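Local atomic coordinates of myosin regulatory light chain (Physarum polycephalum, PDB entry 2BL0), a protein that serves as a calcium-binding light chain of myosin II, part of the regulatory domain of the motor and built from EF-hand units. Residues E77-F82 against I129-F134; K36-A41 against K66-P71; Q6-F11 against F55-F60. One frame throughout, in Å; residues are numbered along the deposited sequence.

Contact 1 of 3, residues E77-F82 against I129-F134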
ATOM      1  N   GLU B  77     -15.023   0.311 -29.115  1.00  7.72           N
ATOM      2  CA  GLU B  77     -14.362  -0.611 -30.027  1.00  7.94           C
ATOM      3  C   GLU B  77     -14.572  -2.057 -29.602  1.00  6.94           C
ATOM      4  O   GLU B  77     -14.760  -2.928 -30.442  1.00  7.37           O
ATOM      5  CB  GLU B  77     -12.858  -0.280 -30.120  0.51  7.73           C
ATOM      6  CG  GLU B  77     -12.550   1.003 -30.902  0.51  9.72           C
ATOM      7  CD  GLU B  77     -11.195   1.632 -30.576  0.51 11.30           C
ATOM      8  OE1 GLU B  77     -10.648   1.446 -29.459  0.51 12.95           O
ATOM      9  OE2 GLU B  77     -10.669   2.354 -31.451  0.51 15.15           O
ATOM     10  N   MET B  78     -14.572  -2.322 -28.303  1.00  6.44           N
ATOM     11  CA  MET B  78     -14.813  -3.681 -27.823  1.00  6.39           C
ATOM     12  C   MET B  78     -16.229  -4.154 -28.111  1.00  6.32           C
ATOM     13  O   MET B  78     -16.437  -5.282 -28.517  1.00  5.68           O
ATOM     14  CB  MET B  78     -14.570  -3.785 -26.320  1.00  5.37           C
ATOM     15  CG  MET B  78     -13.070  -3.747 -25.900  0.67  6.37           C
ATOM     16  SD  MET B  78     -12.813  -4.269 -24.172  0.67  4.85           S
ATOM     17  CE  MET B  78     -13.002  -2.806 -23.340  0.67  3.29           C
ATOM     18  N   LEU B  79     -17.207  -3.298 -27.876  1.00  6.92           N
ATOM     19  CA  LEU B  79     -18.589  -3.709 -28.102  1.00  8.53           C
ATOM     20  C   LEU B  79     -18.876  -3.906 -29.595  1.00  8.58           C
ATOM     21  O   LEU B  79     -19.619  -4.810 -29.965  1.00  8.79           O
ATOM     22  CB  LEU B  79     -19.558  -2.701 -27.508  1.00  9.06           C
ATOM     23  CG  LEU B  79     -20.504  -3.147 -26.388  1.00 14.85           C
ATOM     24  CD1 LEU B  79     -21.804  -2.354 -26.501  1.00 14.40           C
ATOM     25  CD2 LEU B  79     -20.821  -4.623 -26.315  1.00 15.96           C
ATOM     26  N   ASP B  80     -18.302  -3.046 -30.429  1.00  9.33           N
ATOM     27  CA  ASP B  80     -18.362  -3.190 -31.893  1.00 10.37           C
ATOM     28  C   ASP B  80     -17.756  -4.533 -32.326  1.00 10.59           C
ATOM     29  O   ASP B  80     -18.302  -5.223 -33.190  1.00 11.46           O
ATOM     30  CB  ASP B  80     -17.570  -2.068 -32.580  1.00 10.27           C
ATOM     31  CG  ASP B  80     -18.292  -0.731 -32.586  1.00 10.72           C
ATOM     32  OD1 ASP B  80     -19.457  -0.641 -32.146  1.00 12.84           O
ATOM     33  OD2 ASP B  80     -17.754   0.296 -33.037  1.00 12.96           O
ATOM     34  N   ALA B  81     -16.607  -4.870 -31.746  1.00 10.71           N
ATOM     35  CA  ALA B  81     -15.934  -6.137 -32.034  1.00 10.89           C
ATOM     36  C   ALA B  81     -16.834  -7.298 -31.668  1.00 10.10           C
ATOM     37  O   ALA B  81     -17.045  -8.180 -32.467  1.00 10.34           O
ATOM     38  CB  ALA B  81     -14.627  -6.241 -31.286  1.00 10.82           C
ATOM     39  N   PHE B  82     -17.383  -7.295 -30.453  1.00 10.30           N
ATOM     40  CA  PHE B  82     -18.201  -8.417 -30.005  1.00  9.44           C
ATOM     41  C   PHE B  82     -19.513  -8.506 -30.778  1.00 10.08           C
ATOM     42  O   PHE B  82     -19.994  -9.584 -31.069  1.00  9.97           O
ATOM     43  CB  PHE B  82     -18.473  -8.354 -28.493  1.00  9.81           C
ATOM     44  CG  PHE B  82     -17.346  -8.890 -27.649  1.00  7.74           C
ATOM     45  CD1 PHE B  82     -16.950 -10.216 -27.748  1.00  6.16           C
ATOM     46  CD2 PHE B  82     -16.672  -8.072 -26.757  1.00  6.19           C
ATOM     47  CE1 PHE B  82     -15.919 -10.709 -26.981  1.00  6.26           C
ATOM     48  CE2 PHE B  82     -15.637  -8.563 -25.979  1.00  6.70           C
ATOM     49  CZ  PHE B  82     -15.246  -9.882 -26.099  1.00  7.81           C
ATOM     50  N   ILE B 129     -21.626 -16.735 -22.917  1.00  9.94           N
ATOM     51  CA  ILE B 129     -21.300 -15.659 -21.986  1.00  9.12           C
ATOM     52  C   ILE B 129     -21.866 -14.361 -22.530  1.00  8.09           C
ATOM     53  O   ILE B 129     -21.971 -14.178 -23.736  1.00  7.84           O
ATOM     54  CB  ILE B 129     -19.776 -15.532 -21.736  1.00  9.47           C
ATOM     55  CG1 ILE B 129     -19.028 -15.133 -23.006  1.00 11.29           C
ATOM     56  CG2 ILE B 129     -19.219 -16.835 -21.198  1.00 10.25           C
ATOM     57  CD1 ILE B 129     -18.651 -13.691 -23.063  1.00 15.57           C
ATOM     58  N   ASN B 130     -22.228 -13.463 -21.634  1.00  6.94           N
ATOM     59  CA  ASN B 130     -22.741 -12.164 -22.037  1.00  6.24           C
ATOM     60  C   ASN B 130     -21.556 -11.242 -22.215  1.00  6.32           C
ATOM     61  O   ASN B 130     -20.874 -10.904 -21.236  1.00  5.36           O
ATOM     62  CB  ASN B 130     -23.705 -11.629 -20.974  1.00  6.59           C
ATOM     63  CG  ASN B 130     -24.313 -10.292 -21.350  1.00  6.18           C
ATOM     64  OD1 ASN B 130     -23.630  -9.282 -21.328  1.00  8.07           O
ATOM     65  ND2 ASN B 130     -25.624 -10.279 -21.664  1.00  7.20           N
ATOM     66  N   TYR B 131     -21.303 -10.829 -23.458  1.00  6.47           N
ATOM     67  CA  TYR B 131     -20.074 -10.117 -23.756  1.00  7.03           C
ATOM     68  C   TYR B 131     -20.085  -8.684 -23.249  1.00  6.47           C
ATOM     69  O   TYR B 131     -19.048  -8.183 -22.904  1.00  6.63           O
ATOM     70  CB  TYR B 131     -19.672 -10.213 -25.242  1.00  7.10           C
ATOM     71  CG  TYR B 131     -20.704  -9.770 -26.240  1.00  6.68           C
ATOM     72  CD1 TYR B 131     -21.043  -8.435 -26.377  1.00  8.76           C
ATOM     73  CD2 TYR B 131     -21.338 -10.692 -27.065  1.00  9.10           C
ATOM     74  CE1 TYR B 131     -22.002  -8.020 -27.317  1.00  8.47           C
ATOM     75  CE2 TYR B 131     -22.299 -10.296 -28.001  1.00  9.33           C
ATOM     76  CZ  TYR B 131     -22.619  -8.952 -28.123  1.00  9.43           C
ATOM     77  OH  TYR B 131     -23.565  -8.561 -29.037  1.00  9.34           O
ATOM     78  N   GLU B 132     -21.234  -8.008 -23.186  1.00  5.90           N
ATOM     79  CA  GLU B 132     -21.252  -6.686 -22.551  1.00  6.47           C
ATOM     80  C   GLU B 132     -20.852  -6.749 -21.069  1.00  6.47           C
ATOM     81  O   GLU B 132     -20.154  -5.847 -20.570  1.00  6.81           O
ATOM     82  CB  GLU B 132     -22.609  -6.019 -22.713  1.00  6.90           C
ATOM     83  CG  GLU B 132     -22.583  -4.534 -22.344  1.00  6.05           C
ATOM     84  CD  GLU B 132     -22.693  -4.240 -20.848  1.00  7.63           C
ATOM     85  OE1 GLU B 132     -23.318  -5.040 -20.120  1.00  7.30           O
ATOM     86  OE2 GLU B 132     -22.157  -3.178 -20.406  1.00  8.67           O
ATOM     87  N   SER B 133     -21.259  -7.799 -20.364  1.00  6.42           N
ATOM     88  CA  SER B 133     -20.841  -7.981 -18.969  1.00  7.42           C
ATOM     89  C   SER B 133     -19.326  -8.199 -18.908  1.00  6.59           C
ATOM     90  O   SER B 133     -18.673  -7.743 -17.982  1.00  7.44           O
ATOM     91  CB  SER B 133     -21.555  -9.154 -18.288  1.00  7.81           C
ATOM     92  OG  SER B 133     -22.962  -8.925 -18.194  1.00 13.24           O
ATOM     93  N   PHE B 134     -18.775  -8.876 -19.915  1.00  5.68           N
ATOM     94  CA  PHE B 134     -17.339  -9.122 -19.988  1.00  6.20           C
ATOM     95  C   PHE B 134     -16.608  -7.806 -20.227  1.00  5.72           C
ATOM     96  O   PHE B 134     -15.647  -7.506 -19.533  1.00  5.87           O
ATOM     97  CB  PHE B 134     -17.031 -10.171 -21.074  1.00  6.75           C
ATOM     98  CG  PHE B 134     -15.553 -10.519 -21.194  1.00  7.38           C
ATOM     99  CD1 PHE B 134     -14.902 -11.218 -20.191  1.00 10.46           C
ATOM    100  CD2 PHE B 134     -14.820 -10.105 -22.303  1.00  9.33           C
ATOM    101  CE1 PHE B 134     -13.532 -11.528 -20.302  1.00 11.75           C
ATOM    102  CE2 PHE B 134     -13.472 -10.418 -22.430  1.00  8.88           C
ATOM    103  CZ  PHE B 134     -12.822 -11.112 -21.433  1.00 10.29           C
TER
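The rings of Phe82 and Tyr131 lie almost parallel, their planes 9° apart, but they are slid past each other and barely overlap, with centroids 5.4 Å apart. One face of each ring receives the other residue's CB. Tyr131 CB sits 3.8 Å from the centroid of the Phe82 ring, and Phe82 CB comes within 3.3 Å of Tyr131 CD1, two reciprocal CH-pi contacts. At the edge of the tyrosine ring, in its plane, Leu79 CD2 meets Tyr131 CE1 at 3.7 Å. Tyr131 CG lies between the backbone N and the carbonyl carbon (chi1 55°). Farther along, Phe82 CZ approaches Phe134 CD2 at 3.8 Å, the two side chains crossing at about a right angle. Phe82 and Phe134 each also meet an apolar side chain of another protein chain. Asn130 caps helix 131-140, its OD1 accepting from Ser133 N at 3.0 Å. The contact thus joins the entering helix of one EF-hand to the exiting helix of its partner. No hydrogen bond crosses it; cohesion rests on apolar and CH-pi contacts. Tyrosine suits its place because it offers a ring face to Phe82 CB while its hydroxyl is satisfied outside the contact by Asp86, an inferred calcium-site residue.

Contact 2 of 3, residues K36-A41 against K66-P71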
ATOM      1  N   LYS B  36      -3.788   2.355 -17.947  1.00  5.64           N
ATOM      2  CA  LYS B  36      -3.628   2.627 -19.362  1.00  5.96           C
ATOM      3  C   LYS B  36      -3.249   1.338 -20.108  1.00  5.88           C
ATOM      4  O   LYS B  36      -2.426   0.552 -19.662  1.00  5.93           O
ATOM      5  CB  LYS B  36      -2.619   3.744 -19.578  1.00  6.64           C
ATOM      6  CG  LYS B  36      -3.201   5.099 -19.234  1.00  6.87           C
ATOM      7  CD  LYS B  36      -2.266   6.256 -19.510  1.00  7.90           C
ATOM      8  CE  LYS B  36      -2.829   7.541 -18.872  1.00  9.62           C
ATOM      9  NZ  LYS B  36      -2.299   8.821 -19.513  1.00  8.79           N
ATOM     10  N   ASN B  37      -3.884   1.136 -21.254  1.00  5.98           N
ATOM     11  CA  ASN B  37      -3.910  -0.144 -21.964  1.00  5.73           C
ATOM     12  C   ASN B  37      -3.334  -0.060 -23.388  1.00  6.25           C
ATOM     13  O   ASN B  37      -4.076  -0.064 -24.367  1.00  5.98           O
ATOM     14  CB  ASN B  37      -5.355  -0.622 -22.112  1.00  5.79           C
ATOM     15  CG  ASN B  37      -6.005  -1.007 -20.800  1.00  4.70           C
ATOM     16  OD1 ASN B  37      -5.341  -1.157 -19.766  1.00  6.67           O
ATOM     17  ND2 ASN B  37      -7.338  -1.171 -20.839  1.00  4.89           N
ATOM     18  N   PRO B  38      -2.013  -0.054 -23.525  1.00  5.76           N
ATOM     19  CA  PRO B  38      -1.418  -0.061 -24.853  1.00  5.74           C
ATOM     20  C   PRO B  38      -1.647  -1.400 -25.535  1.00  5.08           C
ATOM     21  O   PRO B  38      -1.613  -2.452 -24.887  1.00  4.96           O
ATOM     22  CB  PRO B  38       0.076   0.133 -24.566  1.00  5.12           C
ATOM     23  CG  PRO B  38       0.252  -0.382 -23.242  1.00  5.50           C
ATOM     24  CD  PRO B  38      -0.996  -0.105 -22.465  1.00  6.16           C
ATOM     25  N   THR B  39      -1.830  -1.361 -26.842  1.00  5.06           N
ATOM     26  CA  THR B  39      -1.788  -2.584 -27.634  1.00  5.23           C
ATOM     27  C   THR B  39      -0.327  -2.986 -27.740  1.00  5.07           C
ATOM     28  O   THR B  39       0.559  -2.195 -27.405  1.00  3.55           O
ATOM     29  CB  THR B  39      -2.373  -2.376 -29.017  1.00  5.55           C
ATOM     30  OG1 THR B  39      -1.551  -1.466 -29.763  1.00  7.05           O
ATOM     31  CG2 THR B  39      -3.759  -1.718 -28.948  1.00  5.86           C
ATOM     32  N   ASN B  40      -0.079  -4.203 -28.228  1.00  5.85           N
ATOM     33  CA  ASN B  40       1.280  -4.682 -28.429  1.00  6.23           C
ATOM     34  C   ASN B  40       2.047  -3.773 -29.371  1.00  6.40           C
ATOM     35  O   ASN B  40       3.230  -3.519 -29.150  1.00  5.45           O
ATOM     36  CB  ASN B  40       1.298  -6.090 -29.027  1.00  6.91           C
ATOM     37  CG  ASN B  40       0.995  -7.162 -28.019  1.00  7.02           C
ATOM     38  OD1 ASN B  40       0.485  -6.897 -26.919  1.00 11.24           O
ATOM     39  ND2 ASN B  40       1.294  -8.411 -28.401  1.00 10.03           N
ATOM     40  N   ALA B  41       1.367  -3.323 -30.441  1.00  7.05           N
ATOM     41  CA  ALA B  41       1.948  -2.415 -31.443  1.00  7.28           C
ATOM     42  C   ALA B  41       2.399  -1.104 -30.814  1.00  6.97           C
ATOM     43  O   ALA B  41       3.524  -0.639 -31.024  1.00  7.58           O
ATOM     44  CB  ALA B  41       0.911  -2.115 -32.548  1.00  8.14           C
ATOM     45  N   LYS B  66       1.327  10.231 -21.461  1.00 10.64           N
ATOM     46  CA  LYS B  66       0.864  10.278 -22.836  1.00 10.32           C
ATOM     47  C   LYS B  66      -0.547   9.700 -22.940  1.00 11.14           C
ATOM     48  O   LYS B  66      -0.992   8.950 -22.050  1.00 10.23           O
ATOM     49  CB  LYS B  66       1.814   9.503 -23.746  1.00 10.88           C
ATOM     50  CG  LYS B  66       3.263   9.995 -23.705  1.00 11.34           C
ATOM     51  CD  LYS B  66       3.389  11.501 -23.884  1.00 13.13           C
ATOM     52  CE  LYS B  66       4.873  11.908 -24.040  1.00 14.41           C
ATOM     53  NZ  LYS B  66       5.058  13.366 -23.863  1.00 16.53           N
ATOM     54  N   PRO B  67      -1.243  10.033 -24.032  1.00 10.52           N
ATOM     55  CA  PRO B  67      -2.657   9.665 -24.214  1.00 10.40           C
ATOM     56  C   PRO B  67      -2.929   8.217 -24.581  1.00  9.21           C
ATOM     57  O   PRO B  67      -3.804   7.935 -25.414  1.00  8.84           O
ATOM     58  CB  PRO B  67      -3.106  10.573 -25.376  1.00 10.59           C
ATOM     59  CG  PRO B  67      -2.009  11.467 -25.647  1.00 11.17           C
ATOM     60  CD  PRO B  67      -0.752  10.828 -25.173  1.00 11.21           C
ATOM     61  N   ILE B  68      -2.210   7.298 -23.955  1.00  8.28           N
ATOM     62  CA  ILE B  68      -2.484   5.882 -24.104  1.00  7.87           C
ATOM     63  C   ILE B  68      -3.918   5.661 -23.606  1.00  7.00           C
ATOM     64  O   ILE B  68      -4.313   6.215 -22.587  1.00  5.52           O
ATOM     65  CB  ILE B  68      -1.465   5.069 -23.276  1.00  7.53           C
ATOM     66  CG1 ILE B  68      -0.021   5.375 -23.720  1.00  8.75           C
ATOM     67  CG2 ILE B  68      -1.766   3.594 -23.402  1.00  9.48           C
ATOM     68  CD1 ILE B  68       1.075   4.841 -22.768  1.00  9.66           C
ATOM     69  N   LYS B  69      -4.691   4.855 -24.330  1.00  7.40           N
ATOM     70  CA  LYS B  69      -6.099   4.645 -24.004  1.00  7.54           C
ATOM     71  C   LYS B  69      -6.331   4.057 -22.618  1.00  7.39           C
ATOM     72  O   LYS B  69      -5.673   3.090 -22.227  1.00  7.23           O
ATOM     73  CB  LYS B  69      -6.754   3.720 -25.044  1.00  8.27           C
ATOM     74  CG  LYS B  69      -6.892   4.335 -26.439  1.00 10.09           C
ATOM     75  CD  LYS B  69      -8.145   3.878 -27.131  1.00 13.87           C
ATOM     76  CE  LYS B  69      -8.154   4.248 -28.600  1.00 16.80           C
ATOM     77  NZ  LYS B  69      -8.611   3.081 -29.395  1.00 18.26           N
ATOM     78  N   THR B  70      -7.272   4.651 -21.888  1.00  7.10           N
ATOM     79  CA  THR B  70      -7.826   4.064 -20.678  1.00  7.09           C
ATOM     80  C   THR B  70      -8.904   3.040 -21.057  1.00  6.30           C
ATOM     81  O   THR B  70      -9.332   2.986 -22.200  1.00  6.28           O
ATOM     82  CB  THR B  70      -8.421   5.140 -19.758  1.00  7.52           C
ATOM     83  OG1 THR B  70      -9.462   5.829 -20.436  1.00  8.17           O
ATOM     84  CG2 THR B  70      -7.380   6.227 -19.405  1.00  9.29           C
ATOM     85  N   PRO B  71      -9.325   2.204 -20.118  1.00  6.12           N
ATOM     86  CA  PRO B  71     -10.341   1.192 -20.427  1.00  6.48           C
ATOM     87  C   PRO B  71     -11.671   1.758 -20.970  1.00  7.04           C
ATOM     88  O   PRO B  71     -12.209   1.175 -21.900  1.00  6.21           O
ATOM     89  CB  PRO B  71     -10.513   0.457 -19.094  1.00  5.76           C
ATOM     90  CG  PRO B  71      -9.214   0.659 -18.395  1.00  6.15           C
ATOM     91  CD  PRO B  71      -8.828   2.068 -18.738  1.00  6.45           C
TER
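Lys36 NZ is gripped by two backbone carbonyls: Lys66 O, 2.9 Å away, and Tyr64 O, while the ring of Tyr64 adds a cation-pi contact. Toward Lys66 the ammonium approaches at a tilt of 34° from the carbonyl plane. A lysine suits the place because its chain, extended beyond CG, reaches the carbonyls with NZ while CD passes 3.7 Å from Ile68 O. An alanine here would keep CB beside Ile68 but would probably leave Lys66 O and Tyr64 O without their shared donor and the Tyr64 ring without its cation.

One residue on, Asn37 N gives a hydrogen bond to Lys69 O, 2.8 Å long; the same oxygen also receives a CA-H contact from Lys36. Ile68, branched at CB, packs beside it: its CG2 lies 3.9 Å from Pro38 CD and 3.9 Å from Lys36 CB. At the other end Asn37 ND2 rests on Pro71 CG at 3.6 Å, and its amide is bonded to Gln74 OE1. Lys69 turns its own ammonium to Glu77. Thr39, a good N-cap residue, caps helix 40-50 with its hydroxyl, and its N bonds back to Glu42 OE1, consistent with a capping box. This is the meeting of two linkers: segment 36-41 leads from helix 27-33 into helix 40-50, and the loop segment 66-71 begins the connection between the two lobes, the two-lobed plan of calmodulin-like myosin light chains.

Contact 3 of 3, residues Q6-F11 against F55-F60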
ATOM      1  N   GLN B   6       0.985   8.142  -6.897  1.00  9.15           N
ATOM      2  CA  GLN B   6       0.560   6.807  -7.298  1.00  8.59           C
ATOM      3  C   GLN B   6       1.517   6.233  -8.333  1.00  7.80           C
ATOM      4  O   GLN B   6       1.794   5.045  -8.321  1.00  6.95           O
ATOM      5  CB  GLN B   6      -0.862   6.811  -7.852  1.00  8.22           C
ATOM      6  CG  GLN B   6      -1.954   6.934  -6.790  1.00  9.75           C
ATOM      7  CD  GLN B   6      -3.326   7.120  -7.396  1.00 11.50           C
ATOM      8  OE1 GLN B   6      -3.509   7.976  -8.250  1.00  9.85           O
ATOM      9  NE2 GLN B   6      -4.299   6.334  -6.940  1.00 14.53           N
ATOM     10  N   ILE B   7       2.006   7.077  -9.242  1.00  7.24           N
ATOM     11  CA  ILE B   7       2.980   6.624 -10.235  1.00  7.04           C
ATOM     12  C   ILE B   7       4.289   6.207  -9.550  1.00  6.79           C
ATOM     13  O   ILE B   7       4.842   5.149  -9.854  1.00  5.58           O
ATOM     14  CB  ILE B   7       3.224   7.703 -11.339  1.00  7.02           C
ATOM     15  CG1 ILE B   7       1.959   7.913 -12.172  1.00  7.15           C
ATOM     16  CG2 ILE B   7       4.320   7.269 -12.256  1.00  6.91           C
ATOM     17  CD1 ILE B   7       1.951   9.201 -12.999  1.00  7.75           C
ATOM     18  N   GLN B   8       4.769   7.014  -8.609  1.00  7.08           N
ATOM     19  CA  GLN B   8       5.978   6.645  -7.862  1.00  8.04           C
ATOM     20  C   GLN B   8       5.806   5.334  -7.089  1.00  7.03           C
ATOM     21  O   GLN B   8       6.685   4.481  -7.081  1.00  6.48           O
ATOM     22  CB  GLN B   8       6.376   7.757  -6.891  1.00  8.52           C
ATOM     23  CG  GLN B   8       7.589   7.412  -6.029  1.00 12.04           C
ATOM     24  CD  GLN B   8       7.999   8.562  -5.135  1.00 16.26           C
ATOM     25  OE1 GLN B   8       9.169   8.936  -5.095  1.00 19.91           O
ATOM     26  NE2 GLN B   8       7.044   9.119  -4.422  1.00 17.92           N
ATOM     27  N   GLU B   9       4.666   5.184  -6.429  1.00  7.10           N
ATOM     28  CA  GLU B   9       4.372   4.004  -5.638  1.00  6.44           C
ATOM     29  C   GLU B   9       4.407   2.762  -6.501  1.00  6.07           C
ATOM     30  O   GLU B   9       4.954   1.728  -6.119  1.00  5.79           O
ATOM     31  CB  GLU B   9       2.974   4.144  -5.015  1.00  6.87           C
ATOM     32  CG  GLU B   9       2.525   2.978  -4.148  1.00  8.53           C
ATOM     33  CD  GLU B   9       1.134   3.163  -3.570  1.00 11.83           C
ATOM     34  OE1 GLU B   9       0.220   3.608  -4.293  1.00 10.34           O
ATOM     35  OE2 GLU B   9       0.964   2.871  -2.379  1.00 12.45           O
ATOM     36  N   CYS B  10       3.761   2.859  -7.656  1.00  5.21           N
ATOM     37  CA  CYS B  10       3.736   1.764  -8.595  1.00  4.82           C
ATOM     38  C   CYS B  10       5.136   1.405  -9.042  1.00  4.37           C
ATOM     39  O   CYS B  10       5.503   0.237  -8.990  1.00  4.47           O
ATOM     40  CB  CYS B  10       2.846   2.109  -9.789  1.00  4.40           C
ATOM     41  SG  CYS B  10       2.929   0.926 -11.174  1.00  5.70           S
ATOM     42  N   PHE B  11       5.931   2.404  -9.430  1.00  4.01           N
ATOM     43  CA  PHE B  11       7.297   2.163  -9.878  1.00  4.73           C
ATOM     44  C   PHE B  11       8.102   1.443  -8.799  1.00  4.73           C
ATOM     45  O   PHE B  11       8.790   0.470  -9.085  1.00  4.74           O
ATOM     46  CB  PHE B  11       7.981   3.470 -10.271  1.00  4.63           C
ATOM     47  CG  PHE B  11       9.372   3.282 -10.822  1.00  3.84           C
ATOM     48  CD1 PHE B  11       9.579   3.102 -12.197  1.00  5.20           C
ATOM     49  CD2 PHE B  11      10.461   3.296  -9.983  1.00  6.06           C
ATOM     50  CE1 PHE B  11      10.848   2.916 -12.705  1.00  3.35           C
ATOM     51  CE2 PHE B  11      11.721   3.121 -10.474  1.00  4.68           C
ATOM     52  CZ  PHE B  11      11.928   2.935 -11.834  1.00  4.26           C
ATOM     53  N   PHE B  55      14.101   1.224 -17.590  1.00  7.99           N
ATOM     54  CA  PHE B  55      13.637   2.605 -17.491  1.00  7.04           C
ATOM     55  C   PHE B  55      13.583   3.066 -16.039  1.00  5.91           C
ATOM     56  O   PHE B  55      13.413   2.260 -15.133  1.00  5.73           O
ATOM     57  CB  PHE B  55      12.268   2.797 -18.166  1.00  6.99           C
ATOM     58  CG  PHE B  55      11.152   1.979 -17.564  1.00  7.07           C
ATOM     59  CD1 PHE B  55      10.949   0.652 -17.940  1.00  7.19           C
ATOM     60  CD2 PHE B  55      10.292   2.541 -16.625  1.00  6.09           C
ATOM     61  CE1 PHE B  55       9.884  -0.087 -17.372  1.00  6.04           C
ATOM     62  CE2 PHE B  55       9.240   1.801 -16.061  1.00  6.27           C
ATOM     63  CZ  PHE B  55       9.054   0.483 -16.432  1.00  7.77           C
ATOM     64  N   ASP B  56      13.722   4.366 -15.840  1.00  6.26           N
ATOM     65  CA  ASP B  56      13.641   4.983 -14.505  1.00  6.01           C
ATOM     66  C   ASP B  56      12.297   5.677 -14.287  1.00  5.72           C
ATOM     67  O   ASP B  56      11.435   5.675 -15.163  1.00  5.13           O
ATOM     68  CB  ASP B  56      14.840   5.906 -14.227  1.00  6.77           C
ATOM     69  CG  ASP B  56      14.903   7.137 -15.122  1.00  8.44           C
ATOM     70  OD1 ASP B  56      13.928   7.487 -15.814  1.00  7.78           O
ATOM     71  OD2 ASP B  56      15.927   7.869 -15.146  1.00 10.64           O
ATOM     72  N   LEU B  57      12.119   6.258 -13.106  1.00  5.46           N
ATOM     73  CA  LEU B  57      10.838   6.821 -12.722  1.00  5.86           C
ATOM     74  C   LEU B  57      10.448   7.994 -13.598  1.00  5.62           C
ATOM     75  O   LEU B  57       9.303   8.092 -14.003  1.00  5.80           O
ATOM     76  CB  LEU B  57      10.855   7.260 -11.255  1.00  5.31           C
ATOM     77  CG  LEU B  57       9.612   8.009 -10.758  1.00  5.46           C
ATOM     78  CD1 LEU B  57       8.362   7.145 -10.886  1.00  6.07           C
ATOM     79  CD2 LEU B  57       9.818   8.504  -9.336  1.00  8.68           C
ATOM     80  N   ALA B  58      11.404   8.868 -13.905  1.00  6.07           N
ATOM     81  CA  ALA B  58      11.149  10.049 -14.736  1.00  6.07           C
ATOM     82  C   ALA B  58      10.609   9.627 -16.082  1.00  6.12           C
ATOM     83  O   ALA B  58       9.657  10.204 -16.576  1.00  5.54           O
ATOM     84  CB  ALA B  58      12.414  10.895 -14.906  1.00  6.96           C
ATOM     85  N   THR B  59      11.210   8.593 -16.653  1.00  6.45           N
ATOM     86  CA  THR B  59      10.752   8.009 -17.904  1.00  6.39           C
ATOM     87  C   THR B  59       9.345   7.414 -17.798  1.00  6.26           C
ATOM     88  O   THR B  59       8.460   7.678 -18.624  1.00  6.60           O
ATOM     89  CB  THR B  59      11.766   6.962 -18.363  1.00  6.10           C
ATOM     90  OG1 THR B  59      12.980   7.635 -18.782  1.00  8.47           O
ATOM     91  CG2 THR B  59      11.280   6.201 -19.586  1.00  5.18           C
ATOM     92  N   PHE B  60       9.118   6.642 -16.752  1.00  6.21           N
ATOM     93  CA  PHE B  60       7.830   6.023 -16.537  1.00  5.73           C
ATOM     94  C   PHE B  60       6.754   7.090 -16.485  1.00  6.48           C
ATOM     95  O   PHE B  60       5.703   6.923 -17.090  1.00  6.40           O
ATOM     96  CB  PHE B  60       7.851   5.237 -15.234  1.00  6.01           C
ATOM     97  CG  PHE B  60       6.587   4.484 -14.935  1.00  5.73           C
ATOM     98  CD1 PHE B  60       5.968   3.675 -15.899  1.00  7.28           C
ATOM     99  CD2 PHE B  60       6.050   4.514 -13.668  1.00  5.48           C
ATOM    100  CE1 PHE B  60       4.833   2.950 -15.570  1.00  7.67           C
ATOM    101  CE2 PHE B  60       4.922   3.792 -13.357  1.00  7.58           C
ATOM    102  CZ  PHE B  60       4.323   3.011 -14.309  1.00  6.75           C
TER
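Phe11 of helix 4-14 faces the start of helix 57-64, and Phe11 CA lies 6.5 Å from Leu57 CA. The Phe11 ring carries much of the contact. Over one face lie Leu57 N and CB, the CB 4.2 Å from the centroid and only 9° off the ring normal. At the rim, in plane, Phe55 O is 3.6 Å from Phe11 CE1, an approach that suits the positive hydrogens of an aromatic edge. CG anti to the backbone N (chi1 -177°) carries the start of the ring toward helix 57-64, and Leu57 CD1 fills in beside Phe11 CB at 3.7 Å. Here the entering helix of EF-hand 1 packs on helix 57-64, probably the last helix of a degenerate partner unit, whose strand 54-55 pairs with strand 22-23 through Phe55 and Val22. Phe11 is four residues ahead of Asp15, a ligand of the bound calcium. A turn back along helix 4-14, Ile7 CG2 presses on Phe60 CD2 at 3.5 Å, a small branch against a broad ring. Cys10 SG lies obliquely to the same ring, 4.0 Å from Phe60 CZ. Asp56, acidic as befits a helix start, caps helix 57-64: its OD1 accepts from Thr59 N at 3.1 Å.

How the contacts relate
Contacts 1 and 3 occupy what look like equivalent places in the two lobes, helix 75-85 against 131-140 and helix 4-14 against 57-64, with centres about 32 Å apart on opposite sides of the chain's centre. Contact 2 lies between them, its centre about 17 Å from that of contact 3 and 18 Å from that of contact 1. The segments of contacts 3 and 2 alternate along the chain, and contact 1 follows both. Helices 57-64 and 75-85 are consecutive, and segment 66-71 runs between them. In the conformer given, Lys69 NZ meets Glu77 OE1 in a salt bridge, which would tie the interlobe linker of contact 2 to contact 1.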